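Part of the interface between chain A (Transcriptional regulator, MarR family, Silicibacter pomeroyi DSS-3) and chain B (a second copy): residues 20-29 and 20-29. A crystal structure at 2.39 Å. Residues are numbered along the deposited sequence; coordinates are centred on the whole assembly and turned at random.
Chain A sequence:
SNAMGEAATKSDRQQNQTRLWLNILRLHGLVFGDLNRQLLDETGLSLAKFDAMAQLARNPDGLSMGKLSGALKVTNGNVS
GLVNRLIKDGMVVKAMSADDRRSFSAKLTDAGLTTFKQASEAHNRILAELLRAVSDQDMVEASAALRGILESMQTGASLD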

ATOM      1  N   LEU A  20       8.464  -7.417  -8.735  1.00 67.94           N
ATOM      2  CA  LEU A  20       7.070  -7.036  -8.882  1.00 66.74           C
ATOM      3  C   LEU A  20       6.597  -6.344  -7.624  1.00 66.93           C
ATOM      4  O   LEU A  20       6.049  -5.251  -7.664  1.00 68.51           O
ATOM      5  CB  LEU A  20       6.215  -8.278  -9.135  1.00 66.46           C
ATOM      6  CG  LEU A  20       4.705  -8.016  -9.042  1.00 66.29           C
ATOM      7  CD1 LEU A  20       4.277  -7.055 -10.154  1.00 60.69           C
ATOM      8  CD2 LEU A  20       3.887  -9.328  -9.043  1.00 66.18           C
ATOM      9  N   TRP A  21       6.869  -6.958  -6.493  1.00 66.80           N
ATOM     10  CA  TRP A  21       6.450  -6.425  -5.224  1.00 66.69           C
ATOM     11  C   TRP A  21       7.109  -5.070  -4.886  1.00 66.63           C
ATOM     12  O   TRP A  21       6.421  -4.153  -4.460  1.00 65.96           O
ATOM     13  CB  TRP A  21       6.704  -7.473  -4.171  1.00 65.91           C
ATOM     14  CG  TRP A  21       6.356  -7.092  -2.778  1.00 66.58           C
ATOM     15  CD1 TRP A  21       7.164  -7.226  -1.705  1.00 63.60           C
ATOM     16  CD2 TRP A  21       5.107  -6.551  -2.290  1.00 65.22           C
ATOM     17  NE1 TRP A  21       6.514  -6.806  -0.582  1.00 64.74           N
ATOM     18  CE2 TRP A  21       5.254  -6.383  -0.905  1.00 64.19           C
ATOM     19  CE3 TRP A  21       3.886  -6.204  -2.890  1.00 67.71           C
ATOM     20  CZ2 TRP A  21       4.234  -5.875  -0.088  1.00 64.66           C
ATOM     21  CZ3 TRP A  21       2.869  -5.684  -2.083  1.00 65.96           C
ATOM     22  CH2 TRP A  21       3.054  -5.522  -0.696  1.00 65.03           C
ATOM     23  N   LEU A  22       8.423  -4.933  -5.086  1.00 65.68           N
ATOM     24  CA  LEU A  22       9.052  -3.624  -4.913  1.00 65.25           C
ATOM     25  C   LEU A  22       8.464  -2.553  -5.842  1.00 65.54           C
ATOM     26  O   LEU A  22       8.304  -1.415  -5.419  1.00 65.55           O
ATOM     27  CB  LEU A  22      10.550  -3.703  -5.094  1.00 64.75           C
ATOM     28  CG  LEU A  22      11.256  -4.580  -4.040  1.00 66.13           C
ATOM     29  CD1 LEU A  22      12.768  -4.697  -4.296  1.00 61.45           C
ATOM     30  CD2 LEU A  22      10.970  -4.025  -2.662  1.00 66.33           C
ATOM     31  N   ASN A  23       8.139  -2.917  -7.091  1.00 65.47           N
ATOM     32  CA  ASN A  23       7.485  -1.998  -8.039  1.00 65.12           C
ATOM     33  C   ASN A  23       6.118  -1.554  -7.553  1.00 64.84           C
ATOM     34  O   ASN A  23       5.803  -0.396  -7.651  1.00 65.00           O
ATOM     35  CB  ASN A  23       7.361  -2.600  -9.449  1.00 64.86           C
ATOM     36  CG  ASN A  23       8.648  -2.493 -10.251  1.00 64.87           C
ATOM     37  OD1 ASN A  23       9.420  -1.569 -10.062  1.00 68.60           O
ATOM     38  ND2 ASN A  23       8.884  -3.438 -11.145  1.00 62.18           N
ATOM     39  N   ILE A  24       5.310  -2.485  -7.052  1.00 65.90           N
ATOM     40  CA  ILE A  24       4.000  -2.175  -6.501  1.00 65.75           C
ATOM     41  C   ILE A  24       4.167  -1.213  -5.352  1.00 66.05           C
ATOM     42  O   ILE A  24       3.533  -0.177  -5.333  1.00 67.39           O
ATOM     43  CB  ILE A  24       3.279  -3.429  -5.978  1.00 66.77           C
ATOM     44  CG1 ILE A  24       2.952  -4.418  -7.116  1.00 66.89           C
ATOM     45  CG2 ILE A  24       1.946  -3.059  -5.278  1.00 65.57           C
ATOM     46  CD1 ILE A  24       1.754  -3.884  -7.956  1.00 72.92           C
ATOM     47  N   LEU A  25       5.023  -1.538  -4.393  1.00 65.69           N
ATOM     48  CA  LEU A  25       5.262  -0.678  -3.253  1.00 65.45           C
ATOM     49  C   LEU A  25       5.691   0.707  -3.662  1.00 65.71           C
ATOM     50  O   LEU A  25       5.199   1.692  -3.128  1.00 66.35           O
ATOM     51  CB  LEU A  25       6.303  -1.288  -2.326  1.00 65.45           C
ATOM     52  CG  LEU A  25       5.814  -2.422  -1.456  1.00 65.77           C
ATOM     53  CD1 LEU A  25       6.972  -3.068  -0.688  1.00 66.28           C
ATOM     54  CD2 LEU A  25       4.740  -1.939  -0.493  1.00 66.87           C
ATOM     55  N   ARG A  26       6.571   0.782  -4.645  1.00 66.29           N
ATOM     56  CA  ARG A  26       7.118   2.049  -5.101  1.00 67.34           C
ATOM     57  C   ARG A  26       6.084   2.941  -5.797  1.00 67.72           C
ATOM     58  O   ARG A  26       5.995   4.116  -5.494  1.00 68.47           O
ATOM     59  CB  ARG A  26       8.361   1.800  -5.971  1.00 67.35           C
ATOM     60  CG  ARG A  26       8.906   3.035  -6.618  1.00 71.25           C
ATOM     61  CD  ARG A  26      10.427   2.956  -6.690  1.00 78.83           C
ATOM     62  NE  ARG A  26      11.022   4.147  -7.316  1.00 80.93           N
ATOM     63  CZ  ARG A  26      10.926   5.384  -6.831  1.00 82.64           C
ATOM     64  NH1 ARG A  26      10.227   5.603  -5.718  1.00 83.13           N
ATOM     65  NH2 ARG A  26      11.523   6.403  -7.466  1.00 80.69           N
ATOM     66  N   LEU A  27       5.301   2.397  -6.723  1.00 68.22           N
ATOM     67  CA  LEU A  27       4.236   3.164  -7.368  1.00 68.55           C
ATOM     68  C   LEU A  27       3.107   3.566  -6.384  1.00 69.60           C
ATOM     69  O   LEU A  27       2.611   4.683  -6.426  1.00 68.37           O
ATOM     70  CB  LEU A  27       3.678   2.393  -8.557  1.00 67.92           C
ATOM     71  CG  LEU A  27       2.553   3.046  -9.375  1.00 68.01           C
ATOM     72  CD1 LEU A  27       2.905   4.435  -9.860  1.00 65.42           C
ATOM     73  CD2 LEU A  27       2.281   2.170 -10.562  1.00 66.20           C
ATOM     74  N   HIS A  28       2.726   2.654  -5.496  1.00 71.12           N
ATOM     75  CA  HIS A  28       1.768   2.960  -4.419  1.00 73.14           C
ATOM     76  C   HIS A  28       2.311   4.089  -3.516  1.00 74.41           C
ATOM     77  O   HIS A  28       1.590   5.020  -3.148  1.00 75.30           O
ATOM     78  CB  HIS A  28       1.467   1.672  -3.621  1.00 73.27           C
ATOM     79  CG  HIS A  28       0.533   1.858  -2.466  1.00 73.44           C
ATOM     80  ND1 HIS A  28       0.970   2.245  -1.216  1.00 73.60           N
ATOM     81  CD2 HIS A  28      -0.806   1.673  -2.357  1.00 70.71           C
ATOM     82  CE1 HIS A  28      -0.062   2.313  -0.392  1.00 71.29           C
ATOM     83  NE2 HIS A  28      -1.147   1.956  -1.056  1.00 72.17           N
ATOM     84  N   GLY A  29       3.596   4.028  -3.180  1.00 74.83           N
ATOM     85  CA  GLY A  29       4.199   5.083  -2.385  1.00 74.82           C
ATOM     86  C   GLY A  29       4.206   6.418  -3.102  1.00 75.24           C
ATOM     87  O   GLY A  29       3.879   7.446  -2.513  1.00 77.19           O
TER
ATOM     88  N   LEU B  20      -6.366   1.405 -13.188  1.00 56.05           N
ATOM     89  CA  LEU B  20      -4.994   1.071 -12.835  1.00 55.61           C
ATOM     90  C   LEU B  20      -4.761   1.179 -11.337  1.00 55.47           C
ATOM     91  O   LEU B  20      -4.275   0.255 -10.720  1.00 55.45           O
ATOM     92  CB  LEU B  20      -3.988   1.978 -13.599  1.00 55.81           C
ATOM     93  CG  LEU B  20      -2.554   1.931 -13.025  1.00 56.27           C
ATOM     94  CD1 LEU B  20      -1.917   0.576 -13.340  1.00 56.34           C
ATOM     95  CD2 LEU B  20      -1.670   3.086 -13.485  1.00 55.10           C
ATOM     96  N   TRP B  21      -5.147   2.314 -10.767  1.00 55.45           N
ATOM     97  CA  TRP B  21      -4.938   2.632  -9.370  1.00 55.56           C
ATOM     98  C   TRP B  21      -5.711   1.702  -8.425  1.00 55.73           C
ATOM     99  O   TRP B  21      -5.172   1.208  -7.425  1.00 55.14           O
ATOM    100  CB  TRP B  21      -5.342   4.092  -9.157  1.00 55.61           C
ATOM    101  CG  TRP B  21      -5.260   4.576  -7.724  1.00 55.80           C
ATOM    102  CD1 TRP B  21      -6.238   5.199  -7.022  1.00 53.65           C
ATOM    103  CD2 TRP B  21      -4.128   4.463  -6.841  1.00 57.37           C
ATOM    104  NE1 TRP B  21      -5.797   5.496  -5.761  1.00 55.01           N
ATOM    105  CE2 TRP B  21      -4.501   5.067  -5.620  1.00 55.14           C
ATOM    106  CE3 TRP B  21      -2.827   3.904  -6.968  1.00 56.56           C
ATOM    107  CZ2 TRP B  21      -3.640   5.120  -4.513  1.00 54.66           C
ATOM    108  CZ3 TRP B  21      -1.951   3.983  -5.870  1.00 54.47           C
ATOM    109  CH2 TRP B  21      -2.372   4.576  -4.658  1.00 54.26           C
ATOM    110  N   LEU B  22      -6.985   1.484  -8.736  1.00 56.41           N
ATOM    111  CA  LEU B  22      -7.768   0.432  -8.066  1.00 56.88           C
ATOM    112  C   LEU B  22      -7.067  -0.950  -8.117  1.00 57.01           C
ATOM    113  O   LEU B  22      -7.031  -1.639  -7.099  1.00 57.81           O
ATOM    114  CB  LEU B  22      -9.199   0.382  -8.626  1.00 56.54           C
ATOM    115  CG  LEU B  22     -10.333   1.086  -7.841  1.00 58.15           C
ATOM    116  CD1 LEU B  22      -9.918   2.401  -7.180  1.00 58.43           C
ATOM    117  CD2 LEU B  22     -11.583   1.299  -8.686  1.00 57.25           C
ATOM    118  N   ASN B  23      -6.507  -1.346  -9.268  1.00 56.36           N
ATOM    119  CA  ASN B  23      -5.739  -2.612  -9.369  1.00 56.69           C
ATOM    120  C   ASN B  23      -4.479  -2.663  -8.510  1.00 57.14           C
ATOM    121  O   ASN B  23      -4.182  -3.676  -7.906  1.00 57.62           O
ATOM    122  CB  ASN B  23      -5.378  -2.936 -10.811  1.00 55.93           C
ATOM    123  CG  ASN B  23      -6.559  -3.472 -11.573  1.00 57.31           C
ATOM    124  OD1 ASN B  23      -7.464  -4.053 -10.976  1.00 58.60           O
ATOM    125  ND2 ASN B  23      -6.570  -3.287 -12.890  1.00 56.86           N
ATOM    126  N   ILE B  24      -3.745  -1.561  -8.459  1.00 57.45           N
ATOM    127  CA  ILE B  24      -2.603  -1.479  -7.624  1.00 58.49           C
ATOM    128  C   ILE B  24      -2.999  -1.605  -6.171  1.00 59.08           C
ATOM    129  O   ILE B  24      -2.373  -2.331  -5.426  1.00 60.47           O
ATOM    130  CB  ILE B  24      -1.878  -0.165  -7.825  1.00 58.70           C
ATOM    131  CG1 ILE B  24      -1.170  -0.170  -9.176  1.00 58.83           C
ATOM    132  CG2 ILE B  24      -0.917   0.066  -6.691  1.00 56.63           C
ATOM    133  CD1 ILE B  24      -0.814   1.210  -9.651  1.00 61.48           C
ATOM    134  N   LEU B  25      -4.030  -0.885  -5.779  1.00 58.88           N
ATOM    135  CA  LEU B  25      -4.555  -0.947  -4.424  1.00 58.83           C
ATOM    136  C   LEU B  25      -5.041  -2.343  -4.021  1.00 59.25           C
ATOM    137  O   LEU B  25      -4.766  -2.781  -2.898  1.00 59.99           O
ATOM    138  CB  LEU B  25      -5.671   0.090  -4.228  1.00 57.80           C
ATOM    139  CG  LEU B  25      -5.268   1.555  -4.004  1.00 58.11           C
ATOM    140  CD1 LEU B  25      -6.543   2.434  -3.878  1.00 54.74           C
ATOM    141  CD2 LEU B  25      -4.399   1.763  -2.738  1.00 58.16           C
ATOM    142  N   ARG B  26      -5.750  -3.030  -4.921  1.00 59.65           N
ATOM    143  CA  ARG B  26      -6.164  -4.424  -4.732  1.00 60.20           C
ATOM    144  C   ARG B  26      -4.953  -5.337  -4.516  1.00 61.15           C
ATOM    145  O   ARG B  26      -4.926  -6.098  -3.562  1.00 62.44           O
ATOM    146  CB  ARG B  26      -6.959  -4.941  -5.939  1.00 59.94           C
ATOM    147  CG  ARG B  26      -8.403  -4.588  -5.967  1.00 59.92           C
ATOM    148  CD  ARG B  26      -8.952  -4.549  -7.402  1.00 63.15           C
ATOM    149  NE  ARG B  26     -10.370  -4.150  -7.462  1.00 65.32           N
ATOM    150  CZ  ARG B  26     -10.927  -3.448  -8.459  1.00 66.86           C
ATOM    151  NH1 ARG B  26     -10.201  -3.051  -9.501  1.00 67.54           N
ATOM    152  NH2 ARG B  26     -12.218  -3.128  -8.413  1.00 64.59           N
ATOM    153  N   LEU B  27      -3.959  -5.292  -5.394  1.00 61.39           N
ATOM    154  CA  LEU B  27      -2.853  -6.230  -5.267  1.00 62.05           C
ATOM    155  C   LEU B  27      -2.065  -5.825  -4.011  1.00 63.39           C
ATOM    156  O   LEU B  27      -1.774  -6.657  -3.152  1.00 63.08           O
ATOM    157  CB  LEU B  27      -1.976  -6.260  -6.522  1.00 61.07           C
ATOM    158  CG  LEU B  27      -0.877  -7.323  -6.583  1.00 62.06           C
ATOM    159  CD1 LEU B  27      -1.461  -8.698  -6.439  1.00 61.81           C
ATOM    160  CD2 LEU B  27      -0.096  -7.244  -7.888  1.00 60.77           C
ATOM    161  N   HIS B  28      -1.772  -4.537  -3.879  1.00 64.43           N
ATOM    162  CA  HIS B  28      -1.035  -4.079  -2.723  1.00 66.06           C
ATOM    163  C   HIS B  28      -1.662  -4.557  -1.402  1.00 67.70           C
ATOM    164  O   HIS B  28      -0.959  -5.120  -0.565  1.00 68.68           O
ATOM    165  CB  HIS B  28      -0.901  -2.570  -2.699  1.00 65.53           C
ATOM    166  CG  HIS B  28      -0.256  -2.066  -1.454  1.00 64.94           C
ATOM    167  ND1 HIS B  28      -0.968  -1.813  -0.304  1.00 66.27           N
ATOM    168  CD2 HIS B  28       1.037  -1.800  -1.162  1.00 63.54           C
ATOM    169  CE1 HIS B  28      -0.153  -1.370   0.634  1.00 64.97           C
ATOM    170  NE2 HIS B  28       1.072  -1.356   0.139  1.00 67.08           N
ATOM    171  N   GLY B  29      -2.973  -4.345  -1.233  1.00 68.26           N
ATOM    172  CA  GLY B  29      -3.709  -4.801  -0.052  1.00 68.55           C
ATOM    173  C   GLY B  29      -3.760  -6.307   0.184  1.00 69.96           C
ATOM    174  O   GLY B  29      -3.655  -6.757   1.345  1.00 70.11           O
TER

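Residues 20-29 of each chain form one stretch of a longer helix, held by regular i to i+4 hydrogen bonds such as H28(A) N to I24(A) O at 2.9 Å and H28(B) N to I24(B) O at 2.8 Å. The two helices cross at -124°, running more against each other than along, and their axes come within 10.1 Å. The nearest CA atoms across the pair are I24(A) CA and H28(B) CA, at 6.6 Å, so the residue at 24 on one helix faces the residue at 28 on the other. Because the chains are copies, most contacts occur twice with the roles exchanged, and small differences between the two versions show where the symmetry is only approximate. Together the stretches bury 556 Å², and no hydrogen bond crosses between them; the contact rests on shape, apolar packing and aromatic rings.

The two histidines form the centre. The H28(A) and H28(B) rings stack face to face, with planes at 4° and centroids 3.9 Å apart, and H28(A) CE1 lies 3.8 Å from H28(B) CE1. Flat rings brought together this way exchange van der Waals contact over their whole faces. Each histidine, with chi1 near 180° (t), is also a knob in a hole: the H28(A) side chain sits among W21(B), I24(B), L25(B) and H28(B), and the H28(B) side chain fills the matching pocket on chain A. These two residues lose the most surface to the opposing stretch, 99 and 102 Å².

Leucine methyls border the stack. L25(A) CD2 meets the edge of the H28(B) ring, 3.8 Å from H28(B) CD2, and L25(B) CD2 likewise lies 3.6 Å from H28(A) CD2. The CA-to-CB bond of L25(A) points sideways and that of L25(B) away, yet both side chains reach back far enough for a methyl to touch the imidazole. The tryptophans form another part of each pocket: W21(B) CH2 is 4.0 Å from H28(A) CD2, while W21(A) CH2 is 4.0 Å from the backbone H28(B) O, which lies at the indole edge. In both tryptophan-histidine pairs the planes are near parallel, at 29° and 30°, but slid apart so that the rings barely overlap; these are not full stacks.

Aliphatic contacts complete the packing. I24(A) CG2 packs 3.9 Å from H28(B) CB, and I24(B) CG2 lies 4.2 Å from H28(A) CB. The isoleucines themselves meet more loosely, I24(A) CG2 to I24(B) CG2 at 4.5 Å. Their other branches reach the leucines at 27: I24(A) CD1 lies 3.8 Å from L27(B) CD2, and I24(B) CD1 is only 3.4 Å from L27(A) CD2, a tight methyl contact. The isoleucines differ in chi2, -75° (m) in chain A and 161° (t) in chain B, so equivalent methyls follow different paths to similar partners. L22, N23 and R26 of both chains stay out of reach of the opposing stretch; in chain B, R26(B) NH1 instead donates to N23(B) OD1 at 3.3 Å.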